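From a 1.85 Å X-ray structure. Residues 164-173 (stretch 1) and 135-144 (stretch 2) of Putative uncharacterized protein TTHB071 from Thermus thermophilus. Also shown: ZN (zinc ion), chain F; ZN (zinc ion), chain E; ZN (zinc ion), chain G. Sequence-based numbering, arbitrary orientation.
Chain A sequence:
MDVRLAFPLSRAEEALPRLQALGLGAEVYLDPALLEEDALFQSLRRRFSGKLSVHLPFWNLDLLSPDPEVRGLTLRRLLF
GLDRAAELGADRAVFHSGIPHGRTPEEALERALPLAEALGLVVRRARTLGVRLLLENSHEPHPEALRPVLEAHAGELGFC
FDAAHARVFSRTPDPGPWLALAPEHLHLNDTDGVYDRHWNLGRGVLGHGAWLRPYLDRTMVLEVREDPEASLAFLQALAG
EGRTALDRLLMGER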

# COMPACT_ATOMS: atom_id res chain seq x y z
N ALA A 164 -6.37 -3.83 8.59
CA ALA A 164 -7.81 -3.59 8.47
C ALA A 164 -8.40 -4.33 7.26
O ALA A 164 -9.51 -4.87 7.34
CB ALA A 164 -8.09 -2.10 8.37
N HIS A 165 -7.66 -4.37 6.15
CA HIS A 165 -8.15 -5.13 5.00
C HIS A 165 -8.29 -6.59 5.38
O HIS A 165 -9.26 -7.22 4.98
CB HIS A 165 -7.21 -4.99 3.80
CG HIS A 165 -7.21 -3.62 3.20
ND1 HIS A 165 -6.33 -3.26 2.20
CD2 HIS A 165 -7.95 -2.52 3.47
CE1 HIS A 165 -6.54 -1.99 1.87
NE2 HIS A 165 -7.52 -1.52 2.63
N ALA A 166 -7.32 -7.14 6.12
CA ALA A 166 -7.46 -8.53 6.57
C ALA A 166 -8.70 -8.72 7.46
O ALA A 166 -9.45 -9.70 7.32
CB ALA A 166 -6.19 -8.98 7.30
N ARG A 167 -8.93 -7.76 8.33
CA ARG A 167 -10.02 -7.86 9.30
C ARG A 167 -11.37 -7.74 8.64
O ARG A 167 -12.28 -8.50 8.97
CB ARG A 167 -9.87 -6.77 10.36
CG ARG A 167 -10.97 -6.76 11.45
CD ARG A 167 -11.08 -8.05 12.25
NE ARG A 167 -12.09 -7.92 13.32
CZ ARG A 167 -11.81 -7.82 14.62
NH1 ARG A 167 -10.54 -7.85 15.03
NH2 ARG A 167 -12.79 -7.69 15.51
N VAL A 168 -11.53 -6.79 7.71
CA VAL A 168 -12.85 -6.56 7.15
C VAL A 168 -13.12 -7.28 5.82
O VAL A 168 -14.28 -7.55 5.51
CB VAL A 168 -13.24 -5.07 7.06
CG1 VAL A 168 -12.99 -4.36 8.44
CG2 VAL A 168 -12.49 -4.35 5.96
N PHE A 169 -12.08 -7.62 5.06
CA PHE A 169 -12.31 -8.20 3.73
C PHE A 169 -11.95 -9.71 3.59
O PHE A 169 -12.46 -10.37 2.68
CB PHE A 169 -11.59 -7.40 2.64
CG PHE A 169 -12.02 -5.96 2.53
CD1 PHE A 169 -13.38 -5.62 2.51
CD2 PHE A 169 -11.07 -4.96 2.44
CE1 PHE A 169 -13.78 -4.29 2.39
CE2 PHE A 169 -11.46 -3.60 2.30
CZ PHE A 169 -12.83 -3.28 2.28
N SER A 170 -11.10 -10.23 4.47
CA SER A 170 -10.54 -11.58 4.31
C SER A 170 -11.28 -12.57 5.23
O SER A 170 -12.16 -12.15 6.00
CB SER A 170 -9.02 -11.58 4.63
OG SER A 170 -8.76 -11.85 6.01
N ARG A 171 -10.92 -13.85 5.17
CA ARG A 171 -11.41 -14.86 6.11
C ARG A 171 -10.37 -15.18 7.18
O ARG A 171 -10.49 -16.16 7.92
CB ARG A 171 -11.77 -16.17 5.37
CG ARG A 171 -12.45 -15.95 4.05
CD ARG A 171 -13.93 -15.61 4.20
NE ARG A 171 -14.45 -15.05 2.95
CZ ARG A 171 -15.51 -14.25 2.85
NH1 ARG A 171 -16.20 -13.90 3.95
NH2 ARG A 171 -15.86 -13.77 1.66
N THR A 172 -9.34 -14.33 7.27
CA THR A 172 -8.24 -14.52 8.19
C THR A 172 -8.03 -13.20 8.97
O THR A 172 -7.10 -12.44 8.71
CB THR A 172 -6.95 -14.96 7.43
OG1 THR A 172 -7.27 -16.01 6.50
CG2 THR A 172 -5.87 -15.47 8.41
N PRO A 173 -8.91 -12.93 9.95
CA PRO A 173 -8.86 -11.60 10.55
C PRO A 173 -7.66 -11.39 11.45
O PRO A 173 -7.27 -10.25 11.67
CB PRO A 173 -10.17 -11.52 11.35
CG PRO A 173 -10.51 -12.98 11.66
CD PRO A 173 -10.13 -13.67 10.36
ZN ZN F . -3.80 -0.16 2.76
ZN ZN E . -3.88 0.06 -0.68
ZN ZN G . -7.97 0.62 3.18
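Stretch 2 135-144: LENSHEPHPE

Stretch 1 enters already helical at Ala164, and its last residues, through Pro173, are loop. Stretch 2 leaves a strand at Glu136, runs as loop from Asn137 to His142 and enters a 3-10 segment at Pro143. The two stretches advance in the same direction: His165 CA lies 5.4 Å from Ser138 CA, Phe169 CA lies 5.2 Å from His139 CA, and Ser170 CA lies 4.0 Å from Pro141 CA, the closest approach in this register. Together they bury 536 Å².

At the strand end, the CA-to-CB bond of His165 (chi1 m) points toward stretch 2, and His165 ND1 donates to Asn137 O at 3.0 Å, near the ring plane, with an N-H...O angle of 163°. The same ring binds zinc through NE2, His165 NE2 lying 2.2 Å from ZN of chain G. Glu136 extends its carboxylate to the zinc ions of chains F and E, with Glu136 OE2 3.0 Å from His165 CE1. One turn on, Phe169 CB packs 3.5 Å from Ser138 O, and Phe169 CG lies 3.6 Å from His139 ND1, the two rings meeting obliquely at 41°. A water bridges Phe169 O and His139 O. In the loop that follows, Pro141 O accepts two hydrogen bonds, from Arg171 N at 3.0 Å and Thr172 OG1 at 2.8 Å, fastening the loops together.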

# COMPACT_ATOMS: atom_id res chain seq x y z
N LEU A 135 3.45 -5.50 -2.97
CA LEU A 135 2.06 -5.95 -3.09
C LEU A 135 1.36 -5.89 -1.74
O LEU A 135 1.86 -6.43 -0.75
CB LEU A 135 2.07 -7.41 -3.63
CG LEU A 135 0.75 -8.19 -3.75
CD1 LEU A 135 -0.26 -7.39 -4.57
CD2 LEU A 135 1.07 -9.52 -4.38
N GLU A 136 0.19 -5.24 -1.71
CA GLU A 136 -0.58 -5.04 -0.47
C GLU A 136 -1.76 -6.01 -0.45
O GLU A 136 -2.36 -6.26 -1.52
CB GLU A 136 -1.09 -3.59 -0.45
CG GLU A 136 -1.94 -3.24 0.72
CD GLU A 136 -2.70 -1.94 0.53
OE1 GLU A 136 -2.39 -1.15 -0.38
OE2 GLU A 136 -3.61 -1.69 1.30
N ASN A 137 -2.09 -6.60 0.71
CA ASN A 137 -3.30 -7.44 0.77
C ASN A 137 -4.53 -6.53 0.70
O ASN A 137 -4.54 -5.44 1.29
CB ASN A 137 -3.35 -8.29 2.06
CG ASN A 137 -3.29 -7.45 3.34
OD1 ASN A 137 -2.30 -6.76 3.59
ND2 ASN A 137 -4.37 -7.49 4.15
N SER A 138 -5.56 -7.02 0.01
CA SER A 138 -6.82 -6.32 -0.12
C SER A 138 -7.96 -7.29 0.21
O SER A 138 -8.32 -7.42 1.38
CB SER A 138 -6.95 -5.67 -1.51
OG SER A 138 -6.78 -6.63 -2.56
N HIS A 139 -8.42 -8.06 -0.78
CA HIS A 139 -9.55 -8.96 -0.63
C HIS A 139 -9.20 -10.43 -0.59
O HIS A 139 -10.11 -11.26 -0.57
CB HIS A 139 -10.60 -8.70 -1.75
CG HIS A 139 -11.14 -7.31 -1.72
ND1 HIS A 139 -12.18 -6.95 -0.89
CD2 HIS A 139 -10.75 -6.18 -2.36
CE1 HIS A 139 -12.42 -5.65 -1.04
NE2 HIS A 139 -11.56 -5.17 -1.92
N GLU A 140 -7.90 -10.78 -0.53
CA GLU A 140 -7.51 -12.19 -0.51
C GLU A 140 -8.04 -12.80 0.79
O GLU A 140 -7.94 -12.18 1.84
CB GLU A 140 -5.98 -12.41 -0.60
CG GLU A 140 -5.33 -11.90 -1.90
CD GLU A 140 -5.10 -10.39 -1.90
OE1 GLU A 140 -5.36 -9.72 -0.88
OE2 GLU A 140 -4.66 -9.86 -2.94
N PRO A 141 -8.64 -13.99 0.69
CA PRO A 141 -9.18 -14.54 1.95
C PRO A 141 -8.10 -14.99 2.96
O PRO A 141 -8.38 -14.99 4.16
CB PRO A 141 -10.09 -15.69 1.49
CG PRO A 141 -9.75 -15.97 0.05
CD PRO A 141 -9.16 -14.67 -0.51
N HIS A 142 -6.89 -15.32 2.49
CA HIS A 142 -5.83 -15.90 3.32
C HIS A 142 -4.49 -15.60 2.65
O HIS A 142 -4.40 -15.54 1.41
CB HIS A 142 -6.04 -17.44 3.45
CG HIS A 142 -5.10 -18.11 4.41
ND1 HIS A 142 -3.79 -18.42 4.09
CD2 HIS A 142 -5.29 -18.54 5.68
CE1 HIS A 142 -3.20 -18.98 5.13
NE2 HIS A 142 -4.09 -19.08 6.11
N PRO A 143 -3.43 -15.38 3.46
CA PRO A 143 -2.11 -15.00 2.96
C PRO A 143 -1.48 -16.05 2.05
O PRO A 143 -0.57 -15.73 1.27
CB PRO A 143 -1.27 -14.78 4.24
CG PRO A 143 -2.04 -15.48 5.33
CD PRO A 143 -3.48 -15.35 4.94
N GLU A 144 -1.97 -17.30 2.12
CA GLU A 144 -1.47 -18.36 1.22
C GLU A 144 -1.63 -18.03 -0.26
O GLU A 144 -0.89 -18.58 -1.08
CB GLU A 144 -2.15 -19.70 1.52
CG GLU A 144 -3.59 -19.69 1.02
CD GLU A 144 -4.40 -20.91 1.38
OE1 GLU A 144 -3.83 -21.85 1.99
OE2 GLU A 144 -5.61 -20.92 1.05
O HOH W 1 -12.78 -11.32 0.13
O HOH W 2 -3.93 1.50 0.86
O HOH W 3 -6.13 1.04 -0.69
O HOH W 4 -5.88 1.07 2.75
O HOH W 5 -7.15 0.19 5.37
O HOH W 6 -8.69 1.10 1.17